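Putative retaining b-glycosidase (Saccharophagus degradans, PDB 5A95) probably hydrolyses mixed-linkage beta-1,3-1,4-glucans as a retaining glycoside hydrolase of family 5, subfamily 26. Local coordinates at residues P37-F50 with I171-V183. The protein carries 1 engineered substitution. Sequence-based numbering, arbitrary orientation.
Sequences PSQFDVKSLKTQSF and ITFRYQNVPTVAV. Unlike the reference sequence in segment 171-183: Gln176 (reference Lys). With MG (magnesium ion), chain G.
Phe173, in the last turn of helix 161-174, spreads its ring under Gln39: CG of Gln39 sits 3.6 Å from the ring centroid in a CH-pi contact. With Phe173 CG swung anti to the backbone N (chi1 176°), the ring reaches out to this chain, and Pro37 O meets its edge near CE2. Were Phe173 cut back to an alanine, a gap would probably open beneath the Gln39 methylene and beside Pro37, with the amide still tied at its nitrogen. Because the helix is ending, Phe173 O can take an outside donor, and Gln39 NE2 supplies it at 2.9 Å. The same amide nitrogen also donates to OE1 of Gln176, a glutamine that replaces the lysine of the reference sequence, and both acceptors lie in the Gln39 amide plane. Next, Arg174 O accepts Phe40 N, in its carbonyl plane, at 2.8 Å, while the arginine's guanidinium pairs with Asp124. Tyr175, hydrogen-bonded to Asp124 through OH, offers its ring edge to Phe40 CD2. A type II turn from Tyr175 to Val178 follows; Asn177 takes its positive phi readily. Branched Val178 divides its methyls, CG2 packing against Phe40 and Val42, CG1 against Leu45 CD1. Pro179, compact and rigid, puts CB over the centre of the Phe50 ring, 3.9 Å from the centroid. Thr180 OG1 donates to Gln48 OE1 at 2.7 Å, from above the carbonyl plane; Asn131 also donates to this oxygen. Val178 O and Val181 O bind a magnesium ion, each at 2.3 Å, with three waters beside them. The whole is an irregular N-terminal segment, with one 3-10 turn at residues 42-44, laid across an alpha-to-beta connection of the (beta/alpha)8 barrel of family 5, where helix 161-174 leads into barrel strand 181-185.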
ATOM      1  N   PRO A  37       0.214   8.183  22.229  1.00 10.64           N
ATOM      2  CA  PRO A  37       1.569   8.708  22.329  1.00 11.10           C
ATOM      3  C   PRO A  37       1.663  10.012  23.121  1.00 10.68           C
ATOM      4  O   PRO A  37       0.668  10.733  23.246  1.00 10.80           O
ATOM      5  CB  PRO A  37       1.950   8.954  20.869  1.00 11.34           C
ATOM      6  CG  PRO A  37       0.658   9.236  20.180  1.00 11.19           C
ATOM      7  CD  PRO A  37      -0.327   8.309  20.867  1.00 11.17           C
ATOM      8  N   SER A  38       2.858  10.302  23.637  1.00 12.16           N
ATOM      9  CA  SER A  38       3.125  11.524  24.374  1.00 11.54           C
ATOM     10  C   SER A  38       4.100  12.429  23.633  1.00 10.79           C
ATOM     11  O   SER A  38       4.830  12.013  22.754  1.00 11.51           O
ATOM     12  CB  SER A  38       3.700  11.191  25.757  1.00 15.97           C
ATOM     13  OG  SER A  38       2.806  10.381  26.483  1.00 22.56           O
ATOM     14  N   GLN A  39       4.108  13.696  24.013  1.00 10.70           N
ATOM     15  CA  GLN A  39       4.978  14.701  23.426  1.00 10.31           C
ATOM     16  C   GLN A  39       6.218  14.901  24.287  1.00 11.05           C
ATOM     17  O   GLN A  39       6.173  14.771  25.503  1.00 13.86           O
ATOM     18  CB  GLN A  39       4.222  16.008  23.239  1.00 11.06           C
ATOM     19  CG  GLN A  39       3.004  15.828  22.341  1.00 10.56           C
ATOM     20  CD  GLN A  39       2.358  17.143  22.003  1.00 11.34           C
ATOM     21  OE1 GLN A  39       1.678  17.721  22.842  1.00 17.12           O
ATOM     22  NE2 GLN A  39       2.609  17.660  20.814  1.00 10.85           N
ATOM     23  N   PHE A  40       7.310  15.246  23.630  1.00 11.11           N
ATOM     24  CA  PHE A  40       8.547  15.569  24.304  1.00 11.60           C
ATOM     25  C   PHE A  40       8.356  16.697  25.314  1.00 14.15           C
ATOM     26  O   PHE A  40       7.689  17.688  25.024  1.00 13.98           O
ATOM     27  CB  PHE A  40       9.601  15.984  23.265  1.00 10.79           C
ATOM     28  CG  PHE A  40      10.983  16.158  23.855  1.00 10.32           C
ATOM     29  CD1 PHE A  40      11.350  17.368  24.433  1.00 11.68           C
ATOM     30  CD2 PHE A  40      11.892  15.113  23.851  1.00 11.66           C
ATOM     31  CE1 PHE A  40      12.604  17.520  25.001  1.00 12.52           C
ATOM     32  CE2 PHE A  40      13.153  15.264  24.391  1.00 10.91           C
ATOM     33  CZ  PHE A  40      13.506  16.470  24.990  1.00 12.37           C
ATOM     34  N   ASP A  41       8.954  16.539  26.491  1.00 13.25           N
ATOM     35  CA  ASP A  41       8.780  17.508  27.581  1.00 15.48           C
ATOM     36  C   ASP A  41       9.621  18.750  27.315  1.00 15.56           C
ATOM     37  O   ASP A  41      10.811  18.758  27.590  1.00 16.65           O
ATOM     38  CB  ASP A  41       9.178  16.865  28.919  1.00 18.44           C
ATOM     39  CG  ASP A  41       9.041  17.817  30.082  1.00 21.31           C
ATOM     40  OD1 ASP A  41       8.521  18.947  29.892  1.00 21.45           O
ATOM     41  OD2 ASP A  41       9.473  17.418  31.187  1.00 29.30           O
ATOM     42  N   VAL A  42       8.993  19.783  26.763  1.00 15.93           N
ATOM     43  CA  VAL A  42       9.695  21.012  26.394  1.00 16.80           C
ATOM     44  C   VAL A  42      10.309  21.736  27.591  1.00 18.38           C
ATOM     45  O   VAL A  42      11.254  22.496  27.433  1.00 21.35           O
ATOM     46  CB  VAL A  42       8.793  21.978  25.586  1.00 19.50           C
ATOM     47  CG1 VAL A  42       8.237  21.289  24.331  1.00 20.16           C
ATOM     48  CG2 VAL A  42       7.663  22.537  26.447  1.00 23.17           C
ATOM     49  N   LYS A  43       9.786  21.473  28.792  1.00 21.83           N
ATOM     50  CA  LYS A  43      10.308  22.086  30.035  1.00 22.00           C
ATOM     51  C   LYS A  43      11.654  21.511  30.448  1.00 20.56           C
ATOM     52  O   LYS A  43      12.346  22.106  31.264  1.00 28.19           O
ATOM     53  CB  LYS A  43       9.309  21.910  31.182  1.00 26.01           C
ATOM     54  CG  LYS A  43       7.966  22.559  30.916  1.00 30.34           C
ATOM     55  CD  LYS A  43       7.074  22.563  32.151  1.00 33.93           C
ATOM     56  CE  LYS A  43       5.620  22.764  31.743  1.00 42.55           C
ATOM     57  NZ  LYS A  43       4.809  23.422  32.806  1.00 54.34           N
ATOM     58  N   SER A  44      12.042  20.375  29.881  1.00 21.05           N
ATOM     59  CA  SER A  44      13.337  19.764  30.188  1.00 22.01           C
ATOM     60  C   SER A  44      14.503  20.448  29.452  1.00 19.79           C
ATOM     61  O   SER A  44      15.664  20.137  29.693  1.00 25.98           O
ATOM     62  CB  SER A  44      13.308  18.275  29.824  1.00 23.23           C
ATOM     63  OG  SER A  44      13.319  18.060  28.422  1.00 23.46           O
ATOM     64  N   LEU A  45      14.182  21.358  28.542  1.00 17.31           N
ATOM     65  CA  LEU A  45      15.186  21.952  27.661  1.00 18.03           C
ATOM     66  C   LEU A  45      15.744  23.241  28.201  1.00 16.52           C
ATOM     67  O   LEU A  45      15.015  24.048  28.788  1.00 20.13           O
ATOM     68  CB  LEU A  45      14.554  22.254  26.297  1.00 17.33           C
ATOM     69  CG  LEU A  45      14.043  21.037  25.526  1.00 20.31           C
ATOM     70  CD1 LEU A  45      13.282  21.503  24.289  1.00 21.45           C
ATOM     71  CD2 LEU A  45      15.195  20.135  25.159  1.00 23.86           C
ATOM     72  N   LYS A  46      17.036  23.459  27.959  1.00 14.29           N
ATOM     73  CA  LYS A  46      17.630  24.793  28.121  1.00 16.71           C
ATOM     74  C   LYS A  46      17.114  25.752  27.047  1.00 16.40           C
ATOM     75  O   LYS A  46      16.760  25.325  25.955  1.00 17.60           O
ATOM     76  CB  LYS A  46      19.133  24.729  27.932  1.00 19.26           C
ATOM     77  CG  LYS A  46      19.910  23.874  28.902  1.00 20.57           C
ATOM     78  CD  LYS A  46      21.379  23.897  28.461  1.00 24.20           C
ATOM     79  CE  LYS A  46      22.281  23.207  29.459  1.00 26.33           C
ATOM     80  NZ  LYS A  46      23.736  23.207  29.072  1.00 24.67           N
ATOM     81  N   THR A  47      17.141  27.049  27.335  1.00 20.09           N
ATOM     82  CA  THR A  47      16.787  28.048  26.339  1.00 22.22           C
ATOM     83  C   THR A  47      17.626  27.839  25.047  1.00 20.38           C
ATOM     84  O   THR A  47      18.839  27.550  25.104  1.00 19.35           O
ATOM     85  CB  THR A  47      16.971  29.468  26.911  1.00 24.37           C
ATOM     86  OG1 THR A  47      18.306  29.606  27.438  1.00 30.67           O
ATOM     87  CG2 THR A  47      15.924  29.722  28.037  1.00 27.54           C
ATOM     88  N   GLN A  48      16.964  27.945  23.909  1.00 16.96           N
ATOM     89  CA  GLN A  48      17.584  27.743  22.615  1.00 14.61           C
ATOM     90  C   GLN A  48      16.639  28.362  21.619  1.00 13.05           C
ATOM     91  O   GLN A  48      15.435  28.069  21.623  1.00 15.34           O
ATOM     92  CB  GLN A  48      17.774  26.236  22.308  1.00 13.42           C
ATOM     93  CG  GLN A  48      18.513  25.959  21.025  1.00 13.50           C
ATOM     94  CD  GLN A  48      18.924  24.504  20.872  1.00 12.97           C
ATOM     95  OE1 GLN A  48      18.487  23.618  21.619  1.00 11.92           O
ATOM     96  NE2 GLN A  48      19.789  24.245  19.890  1.00 14.91           N
ATOM     97  N   SER A  49      17.177  29.218  20.753  1.00 12.99           N
ATOM     98  CA  SER A  49      16.339  29.921  19.809  1.00 11.16           C
ATOM     99  C   SER A  49      15.747  28.962  18.778  1.00  9.71           C
ATOM    100  O   SER A  49      16.431  28.076  18.268  1.00 10.58           O
ATOM    101  CB  SER A  49      17.132  30.984  19.058  1.00 11.92           C
ATOM    102  OG  SER A  49      16.318  31.638  18.108  1.00 12.71           O
ATOM    103  N   PHE A  50      14.487  29.152  18.450  1.00  9.19           N
ATOM    104  CA  PHE A  50      13.957  28.589  17.222  1.00  9.48           C
ATOM    105  C   PHE A  50      14.674  29.203  16.036  1.00  9.60           C
ATOM    106  O   PHE A  50      14.993  30.397  16.014  1.00 10.80           O
ATOM    107  CB  PHE A  50      12.446  28.876  17.049  1.00 11.55           C
ATOM    108  CG  PHE A  50      11.563  28.027  17.911  1.00 11.12           C
ATOM    109  CD1 PHE A  50      11.201  26.752  17.505  1.00 10.55           C
ATOM    110  CD2 PHE A  50      11.126  28.479  19.154  1.00 14.43           C
ATOM    111  CE1 PHE A  50      10.398  25.969  18.297  1.00 10.95           C
ATOM    112  CE2 PHE A  50      10.313  27.687  19.944  1.00 15.11           C
ATOM    113  CZ  PHE A  50       9.958  26.425  19.520  1.00 13.54           C
ATOM    114  N   ILE A 171       6.796  12.093  14.335  1.00  6.10           N
ATOM    115  CA  ILE A 171       7.858  13.025  14.620  1.00  7.06           C
ATOM    116  C   ILE A 171       7.293  14.397  14.953  1.00  6.49           C
ATOM    117  O   ILE A 171       7.710  15.042  15.930  1.00  6.61           O
ATOM    118  CB  ILE A 171       8.849  13.100  13.422  1.00  7.10           C
ATOM    119  CG1 ILE A 171       9.663  11.812  13.247  1.00  6.94           C
ATOM    120  CG2 ILE A 171       9.728  14.330  13.506  1.00  7.66           C
ATOM    121  CD1 ILE A 171      10.751  11.603  14.296  1.00  8.68           C
ATOM    122  N   THR A 172       6.383  14.871  14.119  1.00  6.07           N
ATOM    123  CA  THR A 172       5.888  16.211  14.284  1.00  6.72           C
ATOM    124  C   THR A 172       5.123  16.365  15.578  1.00  7.44           C
ATOM    125  O   THR A 172       5.243  17.372  16.274  1.00  7.53           O
ATOM    126  CB  THR A 172       5.050  16.664  13.068  1.00  6.74           C
ATOM    127  OG1 THR A 172       5.800  16.484  11.856  1.00  7.09           O
ATOM    128  CG2 THR A 172       4.699  18.117  13.167  1.00  7.02           C
ATOM    129  N   PHE A 173       4.335  15.352  15.921  1.00  7.01           N
ATOM    130  CA  PHE A 173       3.638  15.358  17.203  1.00  7.59           C
ATOM    131  C   PHE A 173       4.621  15.341  18.374  1.00  6.77           C
ATOM    132  O   PHE A 173       4.530  16.135  19.302  1.00  7.50           O
ATOM    133  CB  PHE A 173       2.713  14.153  17.309  1.00  7.04           C
ATOM    134  CG  PHE A 173       2.011  14.010  18.639  1.00  7.34           C
ATOM    135  CD1 PHE A 173       0.950  14.815  18.981  1.00  9.06           C
ATOM    136  CD2 PHE A 173       2.407  13.039  19.525  1.00  8.10           C
ATOM    137  CE1 PHE A 173       0.306  14.643  20.188  1.00  9.65           C
ATOM    138  CE2 PHE A 173       1.783  12.876  20.742  1.00 10.22           C
ATOM    139  CZ  PHE A 173       0.728  13.683  21.060  1.00  9.14           C
ATOM    140  N   ARG A 174       5.582  14.441  18.339  1.00  6.95           N
ATOM    141  CA  ARG A 174       6.468  14.280  19.464  1.00  6.79           C
ATOM    142  C   ARG A 174       7.296  15.512  19.737  1.00  7.20           C
ATOM    143  O   ARG A 174       7.547  15.832  20.901  1.00  8.90           O
ATOM    144  CB  ARG A 174       7.396  13.083  19.291  1.00  7.28           C
ATOM    145  CG  ARG A 174       8.112  12.656  20.567  1.00  8.61           C
ATOM    146  CD  ARG A 174       8.869  11.369  20.335  1.00 10.43           C
ATOM    147  NE  ARG A 174       9.481  10.759  21.499  1.00 10.96           N
ATOM    148  CZ  ARG A 174       9.087   9.613  22.059  1.00 11.44           C
ATOM    149  NH1 ARG A 174       7.962   9.014  21.677  1.00 12.51           N
ATOM    150  NH2 ARG A 174       9.801   9.064  23.010  1.00 12.91           N
ATOM    151  N   TYR A 175       7.747  16.185  18.694  1.00  6.95           N
ATOM    152  CA  TYR A 175       8.679  17.297  18.851  1.00  7.01           C
ATOM    153  C   TYR A 175       8.032  18.676  18.642  1.00  7.29           C
ATOM    154  O   TYR A 175       8.713  19.655  18.375  1.00  8.36           O
ATOM    155  CB  TYR A 175       9.940  17.094  18.003  1.00  7.54           C
ATOM    156  CG  TYR A 175      10.615  15.800  18.372  1.00  8.09           C
ATOM    157  CD1 TYR A 175      11.114  15.601  19.668  1.00  9.08           C
ATOM    158  CD2 TYR A 175      10.692  14.744  17.466  1.00  7.91           C
ATOM    159  CE1 TYR A 175      11.663  14.393  20.038  1.00  8.90           C
ATOM    160  CE2 TYR A 175      11.234  13.538  17.838  1.00  9.34           C
ATOM    161  CZ  TYR A 175      11.712  13.351  19.124  1.00  8.26           C
ATOM    162  OH  TYR A 175      12.223  12.118  19.452  1.00  9.90           O
ATOM    163  N   GLN A 176       6.717  18.760  18.857  1.00  7.99           N
ATOM    164  CA  GLN A 176       6.051  20.044  18.750  1.00  8.85           C
ATOM    165  C   GLN A 176       6.710  21.043  19.714  1.00  9.42           C
ATOM    166  O   GLN A 176       6.971  20.708  20.866  1.00  9.55           O
ATOM    167  CB  GLN A 176       4.568  19.914  19.079  1.00  9.59           C
ATOM    168  CG  GLN A 176       3.799  21.175  18.777  1.00 10.22           C
ATOM    169  CD  GLN A 176       2.317  21.088  19.094  1.00 11.24           C
ATOM    170  OE1 GLN A 176       1.785  20.025  19.392  1.00 11.05           O
ATOM    171  NE2 GLN A 176       1.646  22.210  18.982  1.00 13.62           N
ATOM    172  N   ASN A 177       6.991  22.237  19.210  1.00  9.77           N
ATOM    173  CA  ASN A 177       7.495  23.333  20.069  0.50 11.03           C
ATOM    174  C   ASN A 177       8.888  23.019  20.668  1.00 10.98           C
ATOM    175  O   ASN A 177       9.197  23.449  21.770  1.00 12.93           O
ATOM    176  CB  ASN A 177       6.455  23.633  21.178  0.50 12.21           C
ATOM    177  CG  ASN A 177       6.748  24.906  21.976  0.50 12.46           C
ATOM    178  OD1 ASN A 177       7.208  25.895  21.435  0.50 13.71           O
ATOM    179  ND2 ASN A 177       6.471  24.861  23.281  0.50 12.96           N
ATOM    180  N   VAL A 178       9.719  22.284  19.937  1.00  9.07           N
ATOM    181  CA  VAL A 178      11.088  21.944  20.340  1.00  9.43           C
ATOM    182  C   VAL A 178      12.067  22.674  19.400  1.00  9.29           C
ATOM    183  O   VAL A 178      12.218  22.305  18.224  1.00  9.15           O
ATOM    184  CB  VAL A 178      11.357  20.433  20.326  1.00  9.80           C
ATOM    185  CG1 VAL A 178      12.801  20.104  20.644  1.00  9.67           C
ATOM    186  CG2 VAL A 178      10.447  19.693  21.307  1.00 10.56           C
ATOM    187  N   PRO A 179      12.735  23.725  19.894  1.00  9.72           N
ATOM    188  CA  PRO A 179      13.616  24.490  18.996  1.00  8.75           C
ATOM    189  C   PRO A 179      14.804  23.685  18.468  1.00  8.62           C
ATOM    190  O   PRO A 179      15.281  23.930  17.370  1.00  9.12           O
ATOM    191  CB  PRO A 179      14.112  25.640  19.888  1.00 10.01           C
ATOM    192  CG  PRO A 179      13.898  25.156  21.272  1.00 15.16           C
ATOM    193  CD  PRO A 179      12.662  24.335  21.235  1.00 11.24           C
ATOM    194  N   THR A 180      15.280  22.745  19.262  1.00  9.20           N
ATOM    195  CA  THR A 180      16.467  21.958  18.930  1.00  8.98           C
ATOM    196  C   THR A 180      16.292  21.219  17.604  1.00  8.23           C
ATOM    197  O   THR A 180      17.240  21.050  16.886  1.00  9.18           O
ATOM    198  CB  THR A 180      16.721  20.940  20.044  1.00  8.96           C
ATOM    199  OG1 THR A 180      16.730  21.633  21.296  1.00 11.11           O
ATOM    200  CG2 THR A 180      17.991  20.194  19.861  1.00  9.59           C
ATOM    201  N   VAL A 181      15.068  20.758  17.354  1.00  8.13           N
ATOM    202  CA  VAL A 181      14.751  19.999  16.156  1.00  8.21           C
ATOM    203  C   VAL A 181      14.296  21.023  15.112  1.00  7.70           C
ATOM    204  O   VAL A 181      13.205  21.545  15.195  1.00  9.00           O
ATOM    205  CB  VAL A 181      13.689  18.934  16.432  1.00  9.42           C
ATOM    206  CG1 VAL A 181      13.398  18.165  15.172  1.00 12.96           C
ATOM    207  CG2 VAL A 181      14.145  17.960  17.525  1.00 10.43           C
ATOM    208  N   ALA A 182      15.176  21.343  14.161  1.00  7.24           N
ATOM    209  CA  ALA A 182      14.982  22.501  13.318  1.00  7.56           C
ATOM    210  C   ALA A 182      14.396  22.193  11.958  1.00  7.24           C
ATOM    211  O   ALA A 182      13.624  22.984  11.438  1.00  8.33           O
ATOM    212  CB  ALA A 182      16.276  23.269  13.169  1.00  8.50           C
ATOM    213  N   VAL A 183      14.824  21.095  11.335  1.00  6.44           N
ATOM    214  CA  VAL A 183      14.549  20.831   9.924  1.00  6.21           C
ATOM    215  C   VAL A 183      14.057  19.398   9.774  1.00  6.02           C
ATOM    216  O   VAL A 183      14.641  18.452  10.344  1.00  6.53           O
ATOM    217  CB  VAL A 183      15.832  21.025   9.085  1.00  6.46           C
ATOM    218  CG1 VAL A 183      15.589  20.712   7.622  1.00  6.77           C
ATOM    219  CG2 VAL A 183      16.390  22.428   9.240  1.00  7.19           C
TER
HETATM  220 MG    MG G 401      11.258  22.209  16.160  1.00  9.99          MG
HETATM  221  O   HOH W   1       5.481  10.249  20.706  1.00  9.55           O
HETATM  222  O   HOH W   2       6.295  18.731  22.671  1.00 14.20           O
HETATM  223  O   HOH W   3      10.378  20.097  16.172  1.00  8.89           O
HETATM  224  O   HOH W   4       9.030  22.957  16.905  1.00  9.95           O
HETATM  225  O   HOH W   5      10.945  24.154  14.857  1.00 10.83           O